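Local coordinates for putative uncharacterized protein (Mycobacterium avium, PDB 2Z6V) that probably transfers a sulfonate group from the donor PAPS to an acceptor that is not known, at residues D60-S65 against R75-A80; Q139-I144 against L159-E164; R330-Y335 against M344-R349. One frame throughout, in Å; residues are numbered along the deposited sequence.

In the fold
Contacts 1 and 3 are buried, whereas contact 2 is a surface contact between partly exposed side chains. Contact 1 pairs helices 50-64 and 70-96; contact 3 sets helix 343-353 against strand 331-335, an outermost strand of the five-stranded parallel sheet. Contact 2 closes a loop that leaves the strand at the other end of that sheet, 132-134. None of the three has a hydrogen bond from one segment to the other: contact 1 is aliphatic, contact 2 adds a histidine ring, and contact 3 brings a phenylalanine against aliphatic, carbonyl and arginine atoms. Contacts 1 and 3 lie on opposite sides of the chain's centre, their own centres about 40 Å apart.

Contact 1. Residues D60-S65 against R75-A80; sequences DEVNTS and RVLDDA
Val62 does all the touching from the helix of 60-65, and its two methyls divide the work between Val76 and Leu77. Its CG1 lies 3.9 Å from Val76 CG1, while its CG2 comes equally close, 3.9 Å, to Leu77 CD2. With chi1 at -58°, CG2 occupies the crowded position between backbone N and carbonyl carbon, and this rotation turns one methyl to each partner. All three side chains are buried, and the contact between the segments is purely aliphatic.

Some polar atoms are paired within their own helix. In the last turn before Ser65 departs from helical geometry, Asp60 O takes two donors from Thr64, the backbone N and, at 2.7 Å, the hydroxyl OG1, which arrive from opposite faces of the carbonyl plane. On the other helix Arg75 NH1 lies 3.1 Å from Asp79 OD2. That oxygen sits well out of the guanidinium plane, so the pair is held by charge and no N-H points at it.

Charges on the flanks tie the helices to other parts of the chain: Asp60 forms a salt bridge with Arg212, and Asp78 with Arg40. Helices 50-64 and 70-96 run in opposite directions as a helical hairpin, and the same seam continues earlier along helix 50-64, where Val76 meets Ile58, Leu77 meets Val59 and Ala80 meets Leu55.

Contact 2. Residues Q139-I144 against L159-E164; sequences QCVHPI and LALLDE
A loop that links strand 132-134 to helix 156-166 folds back here on the helix it leads into, bringing Val141 and His142 against Leu161. This is a strand-loop-helix connection at the edge of the sulfotransferase sheet, and the small area of meeting surface fits its place at the outside of the molecule. From the helix only Leu161 takes part, through its CD2 methyl. That methyl approaches Val141 CG1 at 4.2 Å, and the two side chains cross at a slant. On the loop, Val141 CG1 is anti to its own backbone N (chi1 172°), which sends it out toward the helix. The backbones themselves stay well apart, with 8.9 Å between Val141 CA and Leu161 CA.

The loop is anchored on its other side. Val141 O accepts a hydrogen bond from Arg86 NE of helix 70-96, and Gln139 O is hydrogen-bonded to the hydroxyl of Tyr233. Pro143 packs on Arg86 and Val90 as well as on Tyr233, so 139-144 packs against two helices, 70-96 and 224-238.

His142 touches the same leucine methyl: its CD2 lies 4.4 Å from Leu161 CD2, at an oblique angle to the ring. Its imidazole also lies against the neighbouring valine, Val141 CG1 sitting 3.4 Å above the ring plane of His142, over its centre.

Contact 3. Residues R330-Y335 against M344-R349; sequences RFFHMY and MDVMRR
Phe332 is the first residue of 330-335 to meet the helix of 344-349, and it carries most of the contact. Its CG is anti to the backbone N (chi1 178°), which extends the ring from the strand to the helix, where it reaches two places a turn apart. CE2 packs on Val346 CG1 at 4.0 Å. The other flank of the ring meets Arg349, with Phe332 CE1 3.6 Å from Arg349 O and Phe332 CZ 4.1 Å from Arg349 CB. The phenyl and guanidinium planes are turned 51° from one another. The polar end of Arg349 is occupied by acids: NH1 forms a salt bridge with Glu338 and another, with a weak hydrogen bond of 3.1 Å, to Asp345 OD2. Beyond the helix segment, Trp353 also meets the phenyl ring.

Two residues on, Met334 adds a lighter touch, its CG lying 4.3 Å from Val346 CG1. Val346 is thereby shared by both strand residues. Met334 also reaches Thr119, in the loop before helix 120-126, and Ile122 on that helix.

Strand and helix axes are 10.1 Å apart and antiparallel, at 179°. Backbone hydrogen bonds join Phe332 and Met334 to strand 267-272. After the short helix 336-341, helix 343-353 returns along the outermost strand 331-335, a beta-alpha layering consistent with the alpha/beta sulfotransferase fold.

Contact 1. Residues D60-S65 against R75-A80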
ATOM      1  N   ASP A  60       1.409 -13.413 -18.386  1.00 45.11           N
ATOM      2  CA  ASP A  60       2.397 -14.230 -19.063  1.00 47.63           C
ATOM      3  C   ASP A  60       3.089 -15.170 -18.088  1.00 48.92           C
ATOM      4  O   ASP A  60       3.408 -16.311 -18.430  1.00 48.70           O
ATOM      5  CB  ASP A  60       3.445 -13.351 -19.734  1.00 49.61           C
ATOM      6  CG  ASP A  60       4.477 -14.163 -20.477  1.00 51.23           C
ATOM      7  OD1 ASP A  60       4.082 -14.888 -21.417  1.00 52.98           O
ATOM      8  OD2 ASP A  60       5.673 -14.087 -20.120  1.00 51.03           O
ATOM      9  N   GLU A  61       3.314 -14.687 -16.870  1.00 50.10           N
ATOM     10  CA  GLU A  61       3.986 -15.483 -15.859  1.00 51.07           C
ATOM     11  C   GLU A  61       3.092 -16.532 -15.205  1.00 51.38           C
ATOM     12  O   GLU A  61       3.529 -17.662 -14.999  1.00 51.97           O
ATOM     13  CB  GLU A  61       4.596 -14.577 -14.789  1.00 52.82           C
ATOM     14  CG  GLU A  61       5.730 -15.246 -14.030  1.00 58.08           C
ATOM     15  CD  GLU A  61       6.542 -14.273 -13.197  1.00 60.71           C
ATOM     16  OE1 GLU A  61       6.704 -13.115 -13.634  1.00 63.47           O
ATOM     17  OE2 GLU A  61       7.035 -14.670 -12.116  1.00 62.06           O
ATOM     18  N   VAL A  62       1.852 -16.184 -14.876  1.00 50.68           N
ATOM     19  CA  VAL A  62       0.977 -17.173 -14.251  1.00 51.87           C
ATOM     20  C   VAL A  62       0.681 -18.311 -15.229  1.00 52.94           C
ATOM     21  O   VAL A  62       0.374 -19.432 -14.816  1.00 53.74           O
ATOM     22  CB  VAL A  62      -0.359 -16.556 -13.753  1.00 50.66           C
ATOM     23  CG1 VAL A  62      -0.077 -15.444 -12.763  1.00 49.38           C
ATOM     24  CG2 VAL A  62      -1.179 -16.052 -14.921  1.00 50.68           C
ATOM     25  N   ASN A  63       0.775 -18.018 -16.525  1.00 53.69           N
ATOM     26  CA  ASN A  63       0.546 -19.022 -17.558  1.00 53.48           C
ATOM     27  C   ASN A  63       1.784 -19.895 -17.723  1.00 53.63           C
ATOM     28  O   ASN A  63       1.684 -21.116 -17.777  1.00 54.94           O
ATOM     29  CB  ASN A  63       0.242 -18.375 -18.918  1.00 53.65           C
ATOM     30  CG  ASN A  63      -1.180 -17.853 -19.024  1.00 54.65           C
ATOM     31  OD1 ASN A  63      -2.081 -18.327 -18.334  1.00 51.91           O
ATOM     32  ND2 ASN A  63      -1.390 -16.883 -19.913  1.00 53.30           N
ATOM     33  N   THR A  64       2.952 -19.262 -17.787  1.00 53.05           N
ATOM     34  CA  THR A  64       4.207 -19.975 -18.000  1.00 53.29           C
ATOM     35  C   THR A  64       4.966 -20.538 -16.795  1.00 52.97           C
ATOM     36  O   THR A  64       5.492 -21.645 -16.865  1.00 53.43           O
ATOM     37  CB  THR A  64       5.191 -19.096 -18.793  1.00 54.49           C
ATOM     38  OG1 THR A  64       5.531 -17.936 -18.019  1.00 56.29           O
ATOM     39  CG2 THR A  64       4.566 -18.654 -20.109  1.00 54.67           C
ATOM     40  N   SER A  65       5.045 -19.791 -15.699  1.00 52.28           N
ATOM     41  CA  SER A  65       5.789 -20.276 -14.541  1.00 50.58           C
ATOM     42  C   SER A  65       5.206 -21.531 -13.910  1.00 51.33           C
ATOM     43  O   SER A  65       4.000 -21.620 -13.659  1.00 51.58           O
ATOM     44  CB  SER A  65       5.906 -19.193 -13.473  1.00 50.15           C
ATOM     45  OG  SER A  65       6.681 -19.664 -12.383  1.00 48.02           O
ATOM     46  N   ARG A  75      -6.305 -17.773  -8.600  1.00 41.20           N
ATOM     47  CA  ARG A  75      -6.367 -16.737  -7.583  1.00 40.37           C
ATOM     48  C   ARG A  75      -5.792 -15.398  -8.089  1.00 40.19           C
ATOM     49  O   ARG A  75      -6.443 -14.353  -7.992  1.00 39.30           O
ATOM     50  CB  ARG A  75      -5.613 -17.223  -6.351  1.00 42.65           C
ATOM     51  CG  ARG A  75      -5.172 -16.146  -5.398  1.00 47.98           C
ATOM     52  CD  ARG A  75      -6.291 -15.572  -4.566  1.00 50.09           C
ATOM     53  NE  ARG A  75      -5.725 -15.168  -3.282  1.00 57.42           N
ATOM     54  CZ  ARG A  75      -6.167 -14.166  -2.530  1.00 59.51           C
ATOM     55  NH1 ARG A  75      -7.205 -13.434  -2.922  1.00 60.68           N
ATOM     56  NH2 ARG A  75      -5.556 -13.892  -1.383  1.00 60.30           N
ATOM     57  N   VAL A  76      -4.581 -15.430  -8.640  1.00 37.25           N
ATOM     58  CA  VAL A  76      -3.961 -14.219  -9.153  1.00 35.96           C
ATOM     59  C   VAL A  76      -4.779 -13.607 -10.284  1.00 36.02           C
ATOM     60  O   VAL A  76      -4.957 -12.389 -10.338  1.00 37.02           O
ATOM     61  CB  VAL A  76      -2.541 -14.481  -9.678  1.00 34.98           C
ATOM     62  CG1 VAL A  76      -1.944 -13.189 -10.209  1.00 32.73           C
ATOM     63  CG2 VAL A  76      -1.678 -15.044  -8.573  1.00 35.68           C
ATOM     64  N   LEU A  77      -5.267 -14.444 -11.190  1.00 34.56           N
ATOM     65  CA  LEU A  77      -6.065 -13.954 -12.305  1.00 34.23           C
ATOM     66  C   LEU A  77      -7.408 -13.412 -11.815  1.00 34.54           C
ATOM     67  O   LEU A  77      -7.939 -12.444 -12.368  1.00 34.38           O
ATOM     68  CB  LEU A  77      -6.286 -15.070 -13.332  1.00 34.49           C
ATOM     69  CG  LEU A  77      -5.053 -15.455 -14.154  1.00 35.06           C
ATOM     70  CD1 LEU A  77      -5.328 -16.737 -14.933  1.00 32.53           C
ATOM     71  CD2 LEU A  77      -4.695 -14.307 -15.096  1.00 33.95           C
ATOM     72  N   ASP A  78      -7.956 -14.030 -10.775  1.00 33.85           N
ATOM     73  CA  ASP A  78      -9.225 -13.574 -10.225  1.00 33.94           C
ATOM     74  C   ASP A  78      -9.043 -12.193  -9.590  1.00 33.00           C
ATOM     75  O   ASP A  78      -9.900 -11.313  -9.729  1.00 31.06           O
ATOM     76  CB  ASP A  78      -9.752 -14.559  -9.178  1.00 33.82           C
ATOM     77  CG  ASP A  78     -11.169 -14.229  -8.741  1.00 35.85           C
ATOM     78  OD1 ASP A  78     -12.055 -14.147  -9.623  1.00 36.43           O
ATOM     79  OD2 ASP A  78     -11.396 -14.045  -7.521  1.00 37.00           O
ATOM     80  N   ASP A  79      -7.925 -12.006  -8.897  1.00 31.44           N
ATOM     81  CA  ASP A  79      -7.647 -10.724  -8.267  1.00 31.99           C
ATOM     82  C   ASP A  79      -7.404  -9.638  -9.324  1.00 31.47           C
ATOM     83  O   ASP A  79      -7.850  -8.499  -9.173  1.00 28.39           O
ATOM     84  CB  ASP A  79      -6.431 -10.837  -7.334  1.00 32.76           C
ATOM     85  CG  ASP A  79      -6.746 -11.595  -6.049  1.00 34.48           C
ATOM     86  OD1 ASP A  79      -7.850 -11.402  -5.497  1.00 36.44           O
ATOM     87  OD2 ASP A  79      -5.888 -12.370  -5.576  1.00 35.71           O
ATOM     88  N   ALA A  80      -6.704 -10.002 -10.395  1.00 30.98           N
ATOM     89  CA  ALA A  80      -6.407  -9.059 -11.468  1.00 30.25           C
ATOM     90  C   ALA A  80      -7.701  -8.607 -12.124  1.00 30.55           C
ATOM     91  O   ALA A  80      -7.872  -7.425 -12.432  1.00 31.10           O
ATOM     92  CB  ALA A  80      -5.498  -9.703 -12.496  1.00 28.33           C
TER

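Contact 2. Residues Q139-I144 against L159-E164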
ATOM      1  N   GLN A 139     -13.183   0.819   0.150  1.00 27.49           N
ATOM      2  CA  GLN A 139     -13.220   1.706  -1.008  1.00 27.79           C
ATOM      3  C   GLN A 139     -12.253   1.221  -2.082  1.00 27.91           C
ATOM      4  O   GLN A 139     -12.219   1.754  -3.195  1.00 27.69           O
ATOM      5  CB  GLN A 139     -12.893   3.142  -0.597  1.00 26.10           C
ATOM      6  CG  GLN A 139     -13.869   3.687   0.424  1.00 27.53           C
ATOM      7  CD  GLN A 139     -13.476   5.049   0.925  1.00 29.91           C
ATOM      8  OE1 GLN A 139     -12.302   5.296   1.225  1.00 32.25           O
ATOM      9  NE2 GLN A 139     -14.454   5.948   1.029  1.00 28.30           N
ATOM     10  N   CYS A 140     -11.467   0.205  -1.742  1.00 27.37           N
ATOM     11  CA  CYS A 140     -10.538  -0.372  -2.695  1.00 27.61           C
ATOM     12  C   CYS A 140     -11.095  -1.695  -3.216  1.00 28.20           C
ATOM     13  O   CYS A 140     -10.453  -2.387  -4.003  1.00 31.37           O
ATOM     14  CB  CYS A 140      -9.176  -0.570  -2.046  1.00 29.38           C
ATOM     15  SG  CYS A 140      -8.334   0.996  -1.743  1.00 29.88           S
ATOM     16  N   VAL A 141     -12.300  -2.034  -2.770  1.00 26.86           N
ATOM     17  CA  VAL A 141     -12.983  -3.241  -3.200  1.00 26.51           C
ATOM     18  C   VAL A 141     -14.224  -2.829  -4.000  1.00 27.08           C
ATOM     19  O   VAL A 141     -14.443  -3.303  -5.116  1.00 27.04           O
ATOM     20  CB  VAL A 141     -13.409  -4.109  -1.988  1.00 27.25           C
ATOM     21  CG1 VAL A 141     -14.299  -5.272  -2.443  1.00 20.15           C
ATOM     22  CG2 VAL A 141     -12.172  -4.643  -1.293  1.00 25.30           C
ATOM     23  N   HIS A 142     -15.025  -1.936  -3.429  1.00 26.75           N
ATOM     24  CA  HIS A 142     -16.235  -1.446  -4.091  1.00 28.53           C
ATOM     25  C   HIS A 142     -16.292   0.082  -4.042  1.00 28.35           C
ATOM     26  O   HIS A 142     -17.093   0.654  -3.305  1.00 28.95           O
ATOM     27  CB  HIS A 142     -17.474  -2.025  -3.414  1.00 26.73           C
ATOM     28  CG  HIS A 142     -17.525  -3.518  -3.434  1.00 31.19           C
ATOM     29  ND1 HIS A 142     -17.308  -4.253  -4.582  1.00 31.46           N
ATOM     30  CD2 HIS A 142     -17.788  -4.416  -2.456  1.00 30.86           C
ATOM     31  CE1 HIS A 142     -17.436  -5.538  -4.308  1.00 29.71           C
ATOM     32  NE2 HIS A 142     -17.726  -5.665  -3.026  1.00 30.09           N
ATOM     33  N   PRO A 143     -15.458   0.758  -4.851  1.00 28.54           N
ATOM     34  CA  PRO A 143     -15.407   2.227  -4.889  1.00 28.60           C
ATOM     35  C   PRO A 143     -16.652   2.972  -5.372  1.00 27.55           C
ATOM     36  O   PRO A 143     -17.014   4.007  -4.808  1.00 28.29           O
ATOM     37  CB  PRO A 143     -14.199   2.505  -5.783  1.00 26.88           C
ATOM     38  CG  PRO A 143     -14.257   1.374  -6.761  1.00 27.04           C
ATOM     39  CD  PRO A 143     -14.549   0.182  -5.860  1.00 28.15           C
ATOM     40  N   ILE A 144     -17.300   2.438  -6.402  1.00 25.59           N
ATOM     41  CA  ILE A 144     -18.467   3.070  -7.008  1.00 25.37           C
ATOM     42  C   ILE A 144     -19.794   2.459  -6.574  1.00 25.54           C
ATOM     43  O   ILE A 144     -19.961   1.240  -6.621  1.00 25.76           O
ATOM     44  CB  ILE A 144     -18.360   2.986  -8.562  1.00 25.18           C
ATOM     45  CG1 ILE A 144     -17.055   3.641  -9.019  1.00 24.68           C
ATOM     46  CG2 ILE A 144     -19.563   3.643  -9.229  1.00 23.65           C
ATOM     47  CD1 ILE A 144     -16.835   5.043  -8.473  1.00 22.66           C
ATOM     48  N   LEU A 159     -20.206  -2.957   5.584  1.00 30.86           N
ATOM     49  CA  LEU A 159     -20.740  -3.940   6.517  1.00 32.59           C
ATOM     50  C   LEU A 159     -20.680  -5.353   5.932  1.00 33.53           C
ATOM     51  O   LEU A 159     -20.304  -6.303   6.624  1.00 33.92           O
ATOM     52  CB  LEU A 159     -22.177  -3.584   6.896  1.00 30.38           C
ATOM     53  CG  LEU A 159     -22.310  -2.246   7.630  1.00 31.82           C
ATOM     54  CD1 LEU A 159     -23.744  -2.087   8.129  1.00 28.21           C
ATOM     55  CD2 LEU A 159     -21.320  -2.184   8.797  1.00 25.72           C
ATOM     56  N   ALA A 160     -21.035  -5.483   4.656  1.00 33.66           N
ATOM     57  CA  ALA A 160     -21.013  -6.778   3.987  1.00 33.67           C
ATOM     58  C   ALA A 160     -19.608  -7.352   3.991  1.00 33.61           C
ATOM     59  O   ALA A 160     -19.417  -8.545   4.183  1.00 36.41           O
ATOM     60  CB  ALA A 160     -21.509  -6.637   2.556  1.00 32.65           C
ATOM     61  N   LEU A 161     -18.625  -6.495   3.768  1.00 35.01           N
ATOM     62  CA  LEU A 161     -17.230  -6.909   3.744  1.00 36.75           C
ATOM     63  C   LEU A 161     -16.812  -7.402   5.130  1.00 39.79           C
ATOM     64  O   LEU A 161     -16.042  -8.351   5.262  1.00 37.95           O
ATOM     65  CB  LEU A 161     -16.368  -5.719   3.328  1.00 36.69           C
ATOM     66  CG  LEU A 161     -15.411  -5.926   2.165  1.00 38.91           C
ATOM     67  CD1 LEU A 161     -14.206  -6.734   2.636  1.00 40.64           C
ATOM     68  CD2 LEU A 161     -16.153  -6.618   1.025  1.00 37.32           C
ATOM     69  N   LEU A 162     -17.338  -6.742   6.159  1.00 43.10           N
ATOM     70  CA  LEU A 162     -17.043  -7.084   7.542  1.00 48.08           C
ATOM     71  C   LEU A 162     -17.712  -8.388   7.908  1.00 52.54           C
ATOM     72  O   LEU A 162     -17.157  -9.203   8.640  1.00 52.72           O
ATOM     73  CB  LEU A 162     -17.552  -5.987   8.485  1.00 46.25           C
ATOM     74  CG  LEU A 162     -16.715  -4.708   8.580  1.00 47.21           C
ATOM     75  CD1 LEU A 162     -17.512  -3.596   9.239  1.00 44.15           C
ATOM     76  CD2 LEU A 162     -15.443  -5.008   9.358  1.00 47.02           C
ATOM     77  N   ASP A 163     -18.913  -8.587   7.385  1.00 57.35           N
ATOM     78  CA  ASP A 163     -19.647  -9.787   7.705  1.00 61.63           C
ATOM     79  C   ASP A 163     -19.120 -11.040   7.030  1.00 64.64           C
ATOM     80  O   ASP A 163     -19.143 -12.105   7.636  1.00 66.29           O
ATOM     81  CB  ASP A 163     -21.126  -9.608   7.387  1.00 62.03           C
ATOM     82  CG  ASP A 163     -21.998 -10.476   8.257  1.00 64.60           C
ATOM     83  OD1 ASP A 163     -21.926 -10.320   9.497  1.00 65.00           O
ATOM     84  OD2 ASP A 163     -22.744 -11.316   7.711  1.00 66.49           O
ATOM     85  N   GLU A 164     -18.648 -10.941   5.792  1.00 67.06           N
ATOM     86  CA  GLU A 164     -18.133 -12.140   5.140  1.00 71.17           C
ATOM     87  C   GLU A 164     -16.721 -12.394   5.632  1.00 72.68           C
ATOM     88  O   GLU A 164     -16.128 -13.436   5.361  1.00 72.71           O
ATOM     89  CB  GLU A 164     -18.144 -12.006   3.614  1.00 73.65           C
ATOM     90  CG  GLU A 164     -17.086 -11.096   3.018  1.00 77.27           C
ATOM     91  CD  GLU A 164     -16.990 -11.248   1.503  1.00 80.40           C
ATOM     92  OE1 GLU A 164     -16.253 -10.466   0.857  1.00 81.57           O
ATOM     93  OE2 GLU A 164     -17.651 -12.161   0.954  1.00 81.18           O
TER

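Contact 3. Residues R330-Y335 against M344-R349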
ATOM      1  N   ARG A 330      10.604  19.631   3.225  1.00 37.63           N
ATOM      2  CA  ARG A 330       9.421  19.115   2.542  1.00 38.57           C
ATOM      3  C   ARG A 330       8.951  17.807   3.188  1.00 38.34           C
ATOM      4  O   ARG A 330       7.907  17.258   2.824  1.00 37.90           O
ATOM      5  CB  ARG A 330       9.724  18.866   1.056  1.00 40.23           C
ATOM      6  CG  ARG A 330       9.844  20.125   0.195  1.00 42.29           C
ATOM      7  CD  ARG A 330       8.546  20.926   0.177  1.00 42.25           C
ATOM      8  NE  ARG A 330       7.392  20.138  -0.259  1.00 44.15           N
ATOM      9  CZ  ARG A 330       7.200  19.680  -1.498  1.00 45.59           C
ATOM     10  NH1 ARG A 330       8.091  19.924  -2.455  1.00 40.38           N
ATOM     11  NH2 ARG A 330       6.103  18.980  -1.784  1.00 44.83           N
ATOM     12  N   PHE A 331       9.726  17.321   4.152  1.00 36.85           N
ATOM     13  CA  PHE A 331       9.420  16.070   4.834  1.00 36.40           C
ATOM     14  C   PHE A 331       9.262  16.216   6.344  1.00 37.19           C
ATOM     15  O   PHE A 331       9.744  17.176   6.953  1.00 35.52           O
ATOM     16  CB  PHE A 331      10.542  15.051   4.613  1.00 33.97           C
ATOM     17  CG  PHE A 331      10.819  14.733   3.181  1.00 33.42           C
ATOM     18  CD1 PHE A 331      10.281  13.596   2.595  1.00 34.64           C
ATOM     19  CD2 PHE A 331      11.645  15.554   2.422  1.00 33.82           C
ATOM     20  CE1 PHE A 331      10.564  13.276   1.266  1.00 35.93           C
ATOM     21  CE2 PHE A 331      11.936  15.247   1.095  1.00 34.76           C
ATOM     22  CZ  PHE A 331      11.394  14.104   0.515  1.00 35.60           C
ATOM     23  N   PHE A 332       8.569  15.248   6.935  1.00 37.12           N
ATOM     24  CA  PHE A 332       8.423  15.186   8.378  1.00 36.88           C
ATOM     25  C   PHE A 332       8.993  13.809   8.671  1.00 36.89           C
ATOM     26  O   PHE A 332       8.646  12.846   7.992  1.00 37.45           O
ATOM     27  CB  PHE A 332       6.969  15.218   8.851  1.00 35.77           C
ATOM     28  CG  PHE A 332       6.851  15.102  10.343  1.00 36.87           C
ATOM     29  CD1 PHE A 332       6.934  16.234  11.150  1.00 36.65           C
ATOM     30  CD2 PHE A 332       6.809  13.849  10.953  1.00 37.25           C
ATOM     31  CE1 PHE A 332       6.989  16.120  12.538  1.00 37.25           C
ATOM     32  CE2 PHE A 332       6.864  13.721  12.343  1.00 37.75           C
ATOM     33  CZ  PHE A 332       6.957  14.859  13.137  1.00 38.63           C
ATOM     34  N   HIS A 333       9.864  13.694   9.661  1.00 36.10           N
ATOM     35  CA  HIS A 333      10.429  12.385   9.932  1.00 37.39           C
ATOM     36  C   HIS A 333       9.832  11.686  11.128  1.00 37.72           C
ATOM     37  O   HIS A 333       9.975  12.111  12.270  1.00 39.49           O
ATOM     38  CB  HIS A 333      11.950  12.479  10.045  1.00 35.01           C
ATOM     39  CG  HIS A 333      12.594  12.920   8.774  1.00 35.34           C
ATOM     40  ND1 HIS A 333      13.218  14.142   8.639  1.00 35.00           N
ATOM     41  CD2 HIS A 333      12.618  12.346   7.548  1.00 34.05           C
ATOM     42  CE1 HIS A 333      13.595  14.302   7.383  1.00 35.19           C
ATOM     43  NE2 HIS A 333      13.242  13.228   6.700  1.00 35.85           N
ATOM     44  N   MET A 334       9.145  10.597  10.833  1.00 38.71           N
ATOM     45  CA  MET A 334       8.493   9.803  11.850  1.00 39.87           C
ATOM     46  C   MET A 334       9.323   8.550  12.115  1.00 38.23           C
ATOM     47  O   MET A 334       9.464   7.688  11.249  1.00 38.62           O
ATOM     48  CB  MET A 334       7.095   9.443  11.369  1.00 40.62           C
ATOM     49  CG  MET A 334       6.280   8.648  12.343  1.00 43.83           C
ATOM     50  SD  MET A 334       4.695   8.338  11.591  1.00 49.84           S
ATOM     51  CE  MET A 334       5.118   7.003  10.440  1.00 45.90           C
ATOM     52  N   TYR A 335       9.879   8.469  13.317  1.00 37.07           N
ATOM     53  CA  TYR A 335      10.709   7.341  13.711  1.00 36.64           C
ATOM     54  C   TYR A 335       9.906   6.302  14.470  1.00 36.23           C
ATOM     55  O   TYR A 335       9.085   6.632  15.327  1.00 34.71           O
ATOM     56  CB  TYR A 335      11.867   7.826  14.583  1.00 38.02           C
ATOM     57  CG  TYR A 335      12.836   8.732  13.857  1.00 39.17           C
ATOM     58  CD1 TYR A 335      13.922   8.207  13.155  1.00 39.60           C
ATOM     59  CD2 TYR A 335      12.651  10.115  13.847  1.00 38.67           C
ATOM     60  CE1 TYR A 335      14.808   9.042  12.461  1.00 41.00           C
ATOM     61  CE2 TYR A 335      13.524  10.956  13.156  1.00 39.85           C
ATOM     62  CZ  TYR A 335      14.600  10.417  12.467  1.00 40.67           C
ATOM     63  OH  TYR A 335      15.467  11.252  11.797  1.00 40.95           O
ATOM     64  N   MET A 344       1.552  10.393  20.820  1.00 43.53           N
ATOM     65  CA  MET A 344       0.856  11.669  20.934  1.00 41.59           C
ATOM     66  C   MET A 344       1.806  12.838  20.727  1.00 41.18           C
ATOM     67  O   MET A 344       1.412  13.880  20.203  1.00 40.09           O
ATOM     68  CB  MET A 344       0.162  11.800  22.293  1.00 42.16           C
ATOM     69  CG  MET A 344      -1.153  11.051  22.379  1.00 41.31           C
ATOM     70  SD  MET A 344      -2.201  11.352  20.930  1.00 42.58           S
ATOM     71  CE  MET A 344      -2.957  12.921  21.344  1.00 41.11           C
ATOM     72  N   ASP A 345       3.059  12.671  21.140  1.00 40.94           N
ATOM     73  CA  ASP A 345       4.037  13.733  20.958  1.00 40.61           C
ATOM     74  C   ASP A 345       4.294  13.922  19.468  1.00 39.89           C
ATOM     75  O   ASP A 345       4.350  15.054  18.978  1.00 40.68           O
ATOM     76  CB  ASP A 345       5.355  13.403  21.650  1.00 42.53           C
ATOM     77  CG  ASP A 345       6.410  14.473  21.413  1.00 45.11           C
ATOM     78  OD1 ASP A 345       6.131  15.657  21.701  1.00 46.42           O
ATOM     79  OD2 ASP A 345       7.512  14.134  20.933  1.00 46.52           O
ATOM     80  N   VAL A 346       4.455  12.811  18.754  1.00 37.23           N
ATOM     81  CA  VAL A 346       4.688  12.867  17.318  1.00 35.90           C
ATOM     82  C   VAL A 346       3.534  13.571  16.604  1.00 36.29           C
ATOM     83  O   VAL A 346       3.759  14.388  15.716  1.00 37.00           O
ATOM     84  CB  VAL A 346       4.846  11.459  16.709  1.00 34.59           C
ATOM     85  CG1 VAL A 346       4.994  11.567  15.202  1.00 33.21           C
ATOM     86  CG2 VAL A 346       6.066  10.761  17.302  1.00 33.87           C
ATOM     87  N   MET A 347       2.302  13.267  17.004  1.00 35.66           N
ATOM     88  CA  MET A 347       1.135  13.867  16.375  1.00 35.40           C
ATOM     89  C   MET A 347       1.125  15.388  16.485  1.00 36.78           C
ATOM     90  O   MET A 347       0.918  16.087  15.490  1.00 36.70           O
ATOM     91  CB  MET A 347      -0.150  13.288  16.976  1.00 35.36           C
ATOM     92  CG  MET A 347      -0.278  11.761  16.855  1.00 37.38           C
ATOM     93  SD  MET A 347      -0.009  11.096  15.169  1.00 38.05           S
ATOM     94  CE  MET A 347      -1.384  11.823  14.273  1.00 36.10           C
ATOM     95  N   ARG A 348       1.351  15.904  17.687  1.00 37.61           N
ATOM     96  CA  ARG A 348       1.360  17.345  17.889  1.00 37.19           C
ATOM     97  C   ARG A 348       2.402  17.997  16.997  1.00 37.28           C
ATOM     98  O   ARG A 348       2.155  19.050  16.410  1.00 38.09           O
ATOM     99  CB  ARG A 348       1.648  17.684  19.355  1.00 37.84           C
ATOM    100  CG  ARG A 348       0.653  17.067  20.308  1.00 38.11           C
ATOM    101  CD  ARG A 348       0.665  17.696  21.695  1.00 37.08           C
ATOM    102  NE  ARG A 348      -0.097  16.851  22.604  1.00 36.95           N
ATOM    103  CZ  ARG A 348       0.414  15.802  23.240  1.00 37.45           C
ATOM    104  NH1 ARG A 348       1.698  15.491  23.077  1.00 37.46           N
ATOM    105  NH2 ARG A 348      -0.364  15.035  23.996  1.00 38.06           N
ATOM    106  N   ARG A 349       3.566  17.364  16.894  1.00 36.12           N
ATOM    107  CA  ARG A 349       4.637  17.893  16.065  1.00 36.75           C
ATOM    108  C   ARG A 349       4.298  17.794  14.586  1.00 37.78           C
ATOM    109  O   ARG A 349       4.723  18.634  13.791  1.00 39.01           O
ATOM    110  CB  ARG A 349       5.945  17.166  16.367  1.00 35.43           C
ATOM    111  CG  ARG A 349       6.571  17.607  17.678  1.00 34.97           C
ATOM    112  CD  ARG A 349       7.409  16.503  18.279  1.00 36.43           C
ATOM    113  NE  ARG A 349       8.472  16.106  17.373  1.00 38.07           N
ATOM    114  CZ  ARG A 349       8.912  14.864  17.250  1.00 38.84           C
ATOM    115  NH1 ARG A 349       8.370  13.901  17.981  1.00 38.25           N
ATOM    116  NH2 ARG A 349       9.891  14.591  16.397  1.00 41.60           N
TER